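Local coordinates for protein acylneuraminate lyase (Mycoplasma synoviae, PDB 4N4P) that belongs to the dihydrodipicolinate synthetase family and folds as a TIM barrel of parallel strands ringed by helices, at residues A[44-49]-A[80-85]; A[104-109]-A[132-137]. All blocks are in the same frame, centred on the assembly; numbering follows the deposited sequence.

Contact 1 (A[44-49]-A[80-85]); sequences GIYITG and IAQIGS
Tyr46 and Ile47 of strand 44-47 pair in parallel with Ile80 and Ala81 of the strand ending at Gln82, the two short strand axes 4.7 Å apart and 14° from parallel. Three nearly straight N-H...O bonds carry the ladder: Ile80 N gives to Ile45 O, Ile47 N to Ile80 O, and Gln82 N to Ile47 O at 2.9 Å. Beyond the strand ends, side chains continue the bonding. Thr48 OG1, set between its own backbone N and carbonyl carbon (chi1 57°), gives its proton to Gln82 O at 2.7 Å. Gln82 bends at chi2 (-67°) and returns its amide to the same residue: NE2 reaches Thr48 O at 3.0 Å, the acceptor lying almost in the amide plane. Its other end, OE1, takes Gly84 N from above the carbonyl plane and also Ile109 N, so the amide is held at both ends and its flip is probably fixed. The Tyr46 ring runs obliquely past Ile80 and Gln82. Its CD1 edge meets Ile80 CG2 at 3.6 Å, near the ring plane, while its far end passes the bent aliphatic chain of Gln82, OH coming to 3.2 Å from CG. That buried hydroxyl is gripped by Tyr139 OH and Ser107 OG on strands further round the barrel. On the reverse face Ile47 lays CG1 along Ala81, 3.8 Å from its CB. The pair closes a right-handed beta-alpha-beta unit of the TIM barrel: Ile47 and Thr48 pack against helix 59-73, Ile45 lies against helix 26-39, and Ala81 hands the sheet on to Ala105 of strand 105-108.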
ATOM      1  N   GLY A  44       2.843  34.995  -7.072  1.00  7.55           N
ATOM      2  CA  GLY A  44       2.208  34.519  -8.275  1.00  7.79           C
ATOM      3  C   GLY A  44       0.922  33.811  -7.927  1.00  8.02           C
ATOM      4  O   GLY A  44       0.622  33.595  -6.738  1.00  7.76           O
ATOM      5  N   ILE A  45       0.170  33.419  -8.961  1.00  7.68           N
ATOM      6  CA  ILE A  45      -1.087  32.688  -8.753  1.00  7.55           C
ATOM      7  C   ILE A  45      -1.111  31.502  -9.690  1.00  8.08           C
ATOM      8  O   ILE A  45      -0.746  31.625 -10.874  1.00  9.15           O
ATOM      9  CB  ILE A  45      -2.340  33.583  -9.027  1.00  6.80           C
ATOM     10  CG1 ILE A  45      -2.294  34.824  -8.150  1.00  7.15           C
ATOM     11  CG2 ILE A  45      -3.642  32.816  -8.719  1.00  7.42           C
ATOM     12  CD1 ILE A  45      -3.279  35.932  -8.580  1.00  9.06           C
ATOM     13  N   TYR A  46      -1.547  30.350  -9.173  1.00  8.07           N
ATOM     14  CA  TYR A  46      -1.654  29.122  -9.929  1.00  7.88           C
ATOM     15  C   TYR A  46      -3.143  28.832 -10.067  1.00  8.54           C
ATOM     16  O   TYR A  46      -3.818  28.595  -9.065  1.00  7.62           O
ATOM     17  CB  TYR A  46      -0.982  27.986  -9.144  1.00  7.04           C
ATOM     18  CG  TYR A  46      -0.995  26.627  -9.813  1.00  8.61           C
ATOM     19  CD1 TYR A  46      -0.096  26.331 -10.826  1.00  8.32           C
ATOM     20  CD2 TYR A  46      -1.883  25.619  -9.396  1.00  6.83           C
ATOM     21  CE1 TYR A  46      -0.074  25.080 -11.431  1.00 10.49           C
ATOM     22  CE2 TYR A  46      -1.872  24.359  -9.999  1.00 11.22           C
ATOM     23  CZ  TYR A  46      -0.967  24.101 -11.026  1.00 10.51           C
ATOM     24  OH  TYR A  46      -0.895  22.887 -11.657  1.00 11.08           O
ATOM     25  N   ILE A  47      -3.658  28.897 -11.297  1.00  9.05           N
ATOM     26  CA  ILE A  47      -5.100  28.827 -11.496  1.00  9.82           C
ATOM     27  C   ILE A  47      -5.564  27.520 -12.088  1.00  9.29           C
ATOM     28  O   ILE A  47      -4.792  26.799 -12.724  1.00  9.96           O
ATOM     29  CB  ILE A  47      -5.647  30.015 -12.318  1.00 10.05           C
ATOM     30  CG1 ILE A  47      -5.221  29.875 -13.788  1.00 11.35           C
ATOM     31  CG2 ILE A  47      -5.214  31.334 -11.653  1.00 10.64           C
ATOM     32  CD1 ILE A  47      -6.103  30.692 -14.764  1.00 11.97           C
ATOM     33  N   THR A  48      -6.857  27.251 -11.895  1.00  9.61           N
ATOM     34  CA  THR A  48      -7.561  26.077 -12.417  1.00 10.30           C
ATOM     35  C   THR A  48      -6.860  24.736 -12.191  1.00  9.95           C
ATOM     36  O   THR A  48      -6.864  23.865 -13.056  1.00  9.37           O
ATOM     37  CB  THR A  48      -8.039  26.255 -13.916  1.00 10.37           C
ATOM     38  OG1 THR A  48      -6.919  26.566 -14.769  1.00  9.21           O
ATOM     39  CG2 THR A  48      -9.062  27.391 -13.986  1.00 10.78           C
ATOM     40  N   GLY A  49      -6.292  24.577 -11.001  1.00 10.29           N
ATOM     41  CA  GLY A  49      -5.720  23.300 -10.609  1.00  9.94           C
ATOM     42  C   GLY A  49      -6.781  22.599  -9.762  1.00 10.43           C
ATOM     43  O   GLY A  49      -7.938  23.030  -9.743  1.00  9.22           O
ATOM     44  N   ILE A  80       0.362  31.175 -13.539  1.00  8.67           N
ATOM     45  CA  ILE A  80       0.483  29.834 -14.075  1.00  8.09           C
ATOM     46  C   ILE A  80      -0.909  29.250 -14.167  1.00  8.61           C
ATOM     47  O   ILE A  80      -1.678  29.357 -13.227  1.00  8.78           O
ATOM     48  CB  ILE A  80       1.361  28.922 -13.182  1.00  8.19           C
ATOM     49  CG1 ILE A  80       2.733  29.572 -12.916  1.00  7.67           C
ATOM     50  CG2 ILE A  80       1.539  27.562 -13.834  1.00  7.70           C
ATOM     51  CD1 ILE A  80       3.606  28.779 -11.957  1.00  8.35           C
ATOM     52  N   ALA A  81      -1.243  28.659 -15.315  1.00  9.47           N
ATOM     53  CA  ALA A  81      -2.546  28.017 -15.507  1.00 10.02           C
ATOM     54  C   ALA A  81      -2.402  26.517 -15.667  1.00 10.20           C
ATOM     55  O   ALA A  81      -1.690  26.055 -16.550  1.00 10.46           O
ATOM     56  CB  ALA A  81      -3.246  28.584 -16.780  1.00 10.33           C
ATOM     57  N   GLN A  82      -3.109  25.760 -14.831  1.00  9.76           N
ATOM     58  CA  GLN A  82      -3.198  24.302 -15.003  1.00  9.13           C
ATOM     59  C   GLN A  82      -4.282  24.078 -16.051  1.00  9.43           C
ATOM     60  O   GLN A  82      -5.393  24.569 -15.884  1.00  9.71           O
ATOM     61  CB  GLN A  82      -3.604  23.645 -13.677  1.00  9.87           C
ATOM     62  CG  GLN A  82      -3.366  22.133 -13.621  1.00  8.85           C
ATOM     63  CD  GLN A  82      -4.250  21.359 -14.568  1.00 12.02           C
ATOM     64  OE1 GLN A  82      -3.774  20.509 -15.304  1.00 11.68           O
ATOM     65  NE2 GLN A  82      -5.554  21.632 -14.536  1.00 11.93           N
ATOM     66  N   ILE A  83      -3.955  23.388 -17.148  1.00  9.58           N
ATOM     67  CA  ILE A  83      -4.848  23.366 -18.310  1.00 10.36           C
ATOM     68  C   ILE A  83      -5.136  21.945 -18.773  1.00 11.50           C
ATOM     69  O   ILE A  83      -5.798  21.736 -19.790  1.00 12.83           O
ATOM     70  CB  ILE A  83      -4.247  24.189 -19.482  1.00 10.28           C
ATOM     71  CG1 ILE A  83      -2.885  23.615 -19.880  1.00 12.46           C
ATOM     72  CG2 ILE A  83      -4.154  25.688 -19.091  1.00  9.45           C
ATOM     73  CD1 ILE A  83      -2.594  23.796 -21.363  1.00 17.34           C
ATOM     74  N   GLY A  84      -4.636  20.978 -18.016  1.00 11.71           N
ATOM     75  CA  GLY A  84      -4.769  19.581 -18.369  1.00 12.83           C
ATOM     76  C   GLY A  84      -6.117  18.964 -18.046  1.00 12.79           C
ATOM     77  O   GLY A  84      -6.825  19.418 -17.155  1.00 12.90           O
ATOM     78  N   SER A  85      -6.435  17.906 -18.784  1.00 13.35           N
ATOM     79  CA  SER A  85      -7.614  17.055 -18.570  1.00 14.38           C
ATOM     80  C   SER A  85      -7.497  15.895 -19.554  1.00 14.59           C
ATOM     81  O   SER A  85      -6.513  15.786 -20.298  1.00 15.67           O
ATOM     82  CB  SER A  85      -8.948  17.814 -18.777  1.00 14.42           C
ATOM     83  OG  SER A  85      -9.222  18.063 -20.161  1.00 15.30           O
TER

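Contact 2 (A[104-109]-A[132-137]); sequences DAISAI and ADIPML
Ile106 of strand 105-108 meets Met136 of the parallel strand beside it and Ile134 of the loop leading into that strand, on the helix-facing side; the two strands open and close a beta-alpha-beta unit in the TIM barrel. Ile106 stands between them. Its CD1 end lies 3.7 Å from Ile134 CG2 and 3.6 Å from Met136 CE, while its other branch, CG2, faces Ile134 CD1. With CG1 between the backbone N and the carbonyl carbon (chi1 53°), the long branch slants across both neighbours, and its CG1 also touches Pro135 O. Met136 leaves its backbone with CG anti to N, then folds at chi2 and chi3; the hook brings the thioether up against strand 105-108, with SD 3.6 Å from Ser107 CA and CE reaching between Ile106 CD1 and Ala108 CB. Ala98 of helix 88-100 touches both Ile106 and Ile134, and Ile128 of helix 118-131 packs on Met136 and Ala108, so the cluster lies between the sheet and these two helices. On the barrel-interior face Ser107 CB and Leu137 CB lie side by side, and Leu137 reaches past strand 105-108 to Ile80 of strand 78-82. At the entry to the strands the Pro135 ring sits against Asp104 O, while the Asp104 carboxylate turns off to Leu79 N and to a salt bridge with Lys6. The backbones hold register through two good bonds, Ile106 N to Pro135 O at 2.9 Å and Leu137 N to Ile106 O. Further along, the pairing slackens: Ala108 N to Leu137 O is a weak bond, 3.4 Å long and bent to 144° at the hydrogen, although Ser107 CA approaches the same oxygen to 3.1 Å.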
ATOM      1  N   ASP A 104       2.600  33.143 -17.662  1.00 10.72           N
ATOM      2  CA  ASP A 104       4.043  32.915 -17.559  1.00 10.63           C
ATOM      3  C   ASP A 104       4.411  31.451 -17.765  1.00 10.21           C
ATOM      4  O   ASP A 104       5.516  31.107 -18.238  1.00 10.50           O
ATOM      5  CB  ASP A 104       4.518  33.443 -16.212  1.00  9.60           C
ATOM      6  CG  ASP A 104       4.344  34.922 -16.103  1.00 11.84           C
ATOM      7  OD1 ASP A 104       5.100  35.664 -16.794  1.00 14.75           O
ATOM      8  OD2 ASP A 104       3.459  35.364 -15.354  1.00 11.34           O
ATOM      9  N   ALA A 105       3.479  30.572 -17.405  1.00  9.22           N
ATOM     10  CA  ALA A 105       3.638  29.149 -17.655  1.00  8.80           C
ATOM     11  C   ALA A 105       2.269  28.469 -17.640  1.00  8.76           C
ATOM     12  O   ALA A 105       1.271  29.031 -17.169  1.00  9.60           O
ATOM     13  CB  ALA A 105       4.549  28.474 -16.601  1.00  7.79           C
ATOM     14  N   ILE A 106       2.266  27.235 -18.102  1.00 10.31           N
ATOM     15  CA  ILE A 106       1.116  26.361 -17.961  1.00 10.34           C
ATOM     16  C   ILE A 106       1.591  25.109 -17.264  1.00 11.27           C
ATOM     17  O   ILE A 106       2.804  24.860 -17.162  1.00 10.67           O
ATOM     18  CB  ILE A 106       0.464  25.981 -19.332  1.00 10.72           C
ATOM     19  CG1 ILE A 106       1.524  25.409 -20.291  1.00 10.94           C
ATOM     20  CG2 ILE A 106      -0.278  27.181 -19.937  1.00 11.33           C
ATOM     21  CD1 ILE A 106       0.985  24.900 -21.621  1.00 12.78           C
ATOM     22  N   SER A 107       0.639  24.329 -16.750  1.00 10.78           N
ATOM     23  CA  SER A 107       0.965  23.030 -16.209  1.00 10.30           C
ATOM     24  C   SER A 107      -0.140  22.104 -16.680  1.00 10.83           C
ATOM     25  O   SER A 107      -1.202  22.569 -17.105  1.00 10.14           O
ATOM     26  CB  SER A 107       1.033  23.064 -14.668  1.00 10.63           C
ATOM     27  OG  SER A 107      -0.276  23.248 -14.148  1.00 11.88           O
ATOM     28  N   ALA A 108       0.091  20.797 -16.590  1.00 10.56           N
ATOM     29  CA  ALA A 108      -0.958  19.836 -16.938  1.00 10.89           C
ATOM     30  C   ALA A 108      -0.826  18.638 -16.032  1.00 11.60           C
ATOM     31  O   ALA A 108       0.240  18.015 -15.955  1.00 10.70           O
ATOM     32  CB  ALA A 108      -0.848  19.406 -18.389  1.00 11.33           C
ATOM     33  N   ILE A 109      -1.905  18.319 -15.331  1.00 11.87           N
ATOM     34  CA  ILE A 109      -1.930  17.106 -14.534  1.00 12.95           C
ATOM     35  C   ILE A 109      -1.641  15.847 -15.369  1.00 13.17           C
ATOM     36  O   ILE A 109      -1.924  15.798 -16.566  1.00 13.40           O
ATOM     37  CB  ILE A 109      -3.276  16.954 -13.809  1.00 13.27           C
ATOM     38  CG1 ILE A 109      -4.422  17.003 -14.834  1.00 15.03           C
ATOM     39  CG2 ILE A 109      -3.462  18.104 -12.818  1.00 13.98           C
ATOM     40  CD1 ILE A 109      -5.519  16.097 -14.437  1.00 21.53           C
ATOM     41  N   ALA A 132       1.488  25.475 -28.432  1.00 19.98           N
ATOM     42  CA  ALA A 132       1.887  26.858 -28.176  1.00 19.60           C
ATOM     43  C   ALA A 132       3.247  26.868 -27.529  1.00 19.27           C
ATOM     44  O   ALA A 132       3.619  25.929 -26.821  1.00 19.53           O
ATOM     45  CB  ALA A 132       0.886  27.566 -27.257  1.00 18.96           C
ATOM     46  N   ASP A 133       3.980  27.939 -27.795  1.00 19.14           N
ATOM     47  CA  ASP A 133       5.287  28.151 -27.205  1.00 18.79           C
ATOM     48  C   ASP A 133       5.135  28.928 -25.910  1.00 17.84           C
ATOM     49  O   ASP A 133       5.110  30.165 -25.875  1.00 18.00           O
ATOM     50  CB  ASP A 133       6.210  28.844 -28.213  1.00 19.89           C
ATOM     51  CG  ASP A 133       6.615  27.910 -29.357  1.00 23.05           C
ATOM     52  OD1 ASP A 133       6.487  26.658 -29.232  1.00 24.40           O
ATOM     53  OD2 ASP A 133       7.064  28.436 -30.401  1.00 28.91           O
ATOM     54  N   ILE A 134       4.986  28.164 -24.836  1.00 16.17           N
ATOM     55  CA  ILE A 134       4.780  28.704 -23.507  1.00 13.74           C
ATOM     56  C   ILE A 134       5.379  27.654 -22.560  1.00 13.00           C
ATOM     57  O   ILE A 134       5.281  26.460 -22.813  1.00 12.51           O
ATOM     58  CB  ILE A 134       3.270  29.014 -23.225  1.00 14.22           C
ATOM     59  CG1 ILE A 134       3.091  29.633 -21.823  1.00 13.80           C
ATOM     60  CG2 ILE A 134       2.413  27.738 -23.441  1.00 12.03           C
ATOM     61  CD1 ILE A 134       1.656  30.193 -21.524  1.00 13.80           C
ATOM     62  N   PRO A 135       6.066  28.093 -21.496  1.00 12.64           N
ATOM     63  CA  PRO A 135       6.721  27.090 -20.651  1.00 11.50           C
ATOM     64  C   PRO A 135       5.712  26.175 -19.979  1.00 11.69           C
ATOM     65  O   PRO A 135       4.659  26.645 -19.564  1.00 12.11           O
ATOM     66  CB  PRO A 135       7.427  27.951 -19.608  1.00 12.15           C
ATOM     67  CG  PRO A 135       7.785  29.188 -20.361  1.00 11.66           C
ATOM     68  CD  PRO A 135       6.517  29.454 -21.161  1.00 12.69           C
ATOM     69  N   MET A 136       6.044  24.887 -19.902  1.00 11.34           N
ATOM     70  CA  MET A 136       5.197  23.880 -19.270  1.00 11.85           C
ATOM     71  C   MET A 136       5.844  23.315 -18.003  1.00 11.30           C
ATOM     72  O   MET A 136       7.058  22.994 -17.973  1.00 10.36           O
ATOM     73  CB  MET A 136       4.905  22.746 -20.281  1.00 11.82           C
ATOM     74  CG  MET A 136       4.466  21.430 -19.689  1.00 13.75           C
ATOM     75  SD  MET A 136       2.776  21.565 -19.014  1.00 17.26           S
ATOM     76  CE  MET A 136       1.822  21.523 -20.526  1.00 13.79           C
ATOM     77  N   LEU A 137       5.027  23.193 -16.948  1.00 10.91           N
ATOM     78  CA  LEU A 137       5.394  22.442 -15.756  1.00 11.86           C
ATOM     79  C   LEU A 137       4.607  21.146 -15.755  1.00 12.43           C
ATOM     80  O   LEU A 137       3.376  21.184 -15.695  1.00 13.13           O
ATOM     81  CB  LEU A 137       5.044  23.253 -14.484  1.00 11.44           C
ATOM     82  CG  LEU A 137       5.927  24.495 -14.350  1.00 13.89           C
ATOM     83  CD1 LEU A 137       5.275  25.505 -13.336  1.00 14.07           C
ATOM     84  CD2 LEU A 137       7.344  24.076 -13.972  1.00 12.76           C
TER

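From the N terminus, strand 44-47 comes first; the chain runs through helix 59-73 and returns at strand 78-82, where contact 1 closes its loop. Helix 88-100 then leads to strand 105-108, and helix 118-131 carries the chain to the next strand, closing contact 2. The loops follow in series, neither nested nor crossed, and with strand 78-82 bonded to 105-108 they join four successive strands of the barrel. The two contacts meet directly, their centres about 9 Å apart: Ile83 N probably bonds to Ser107 O at 2.9 Å, joining the ends of strands 78-82 and 105-108, and the Tyr46-Ser107 hydroxyl pair adds a tie inside the barrel.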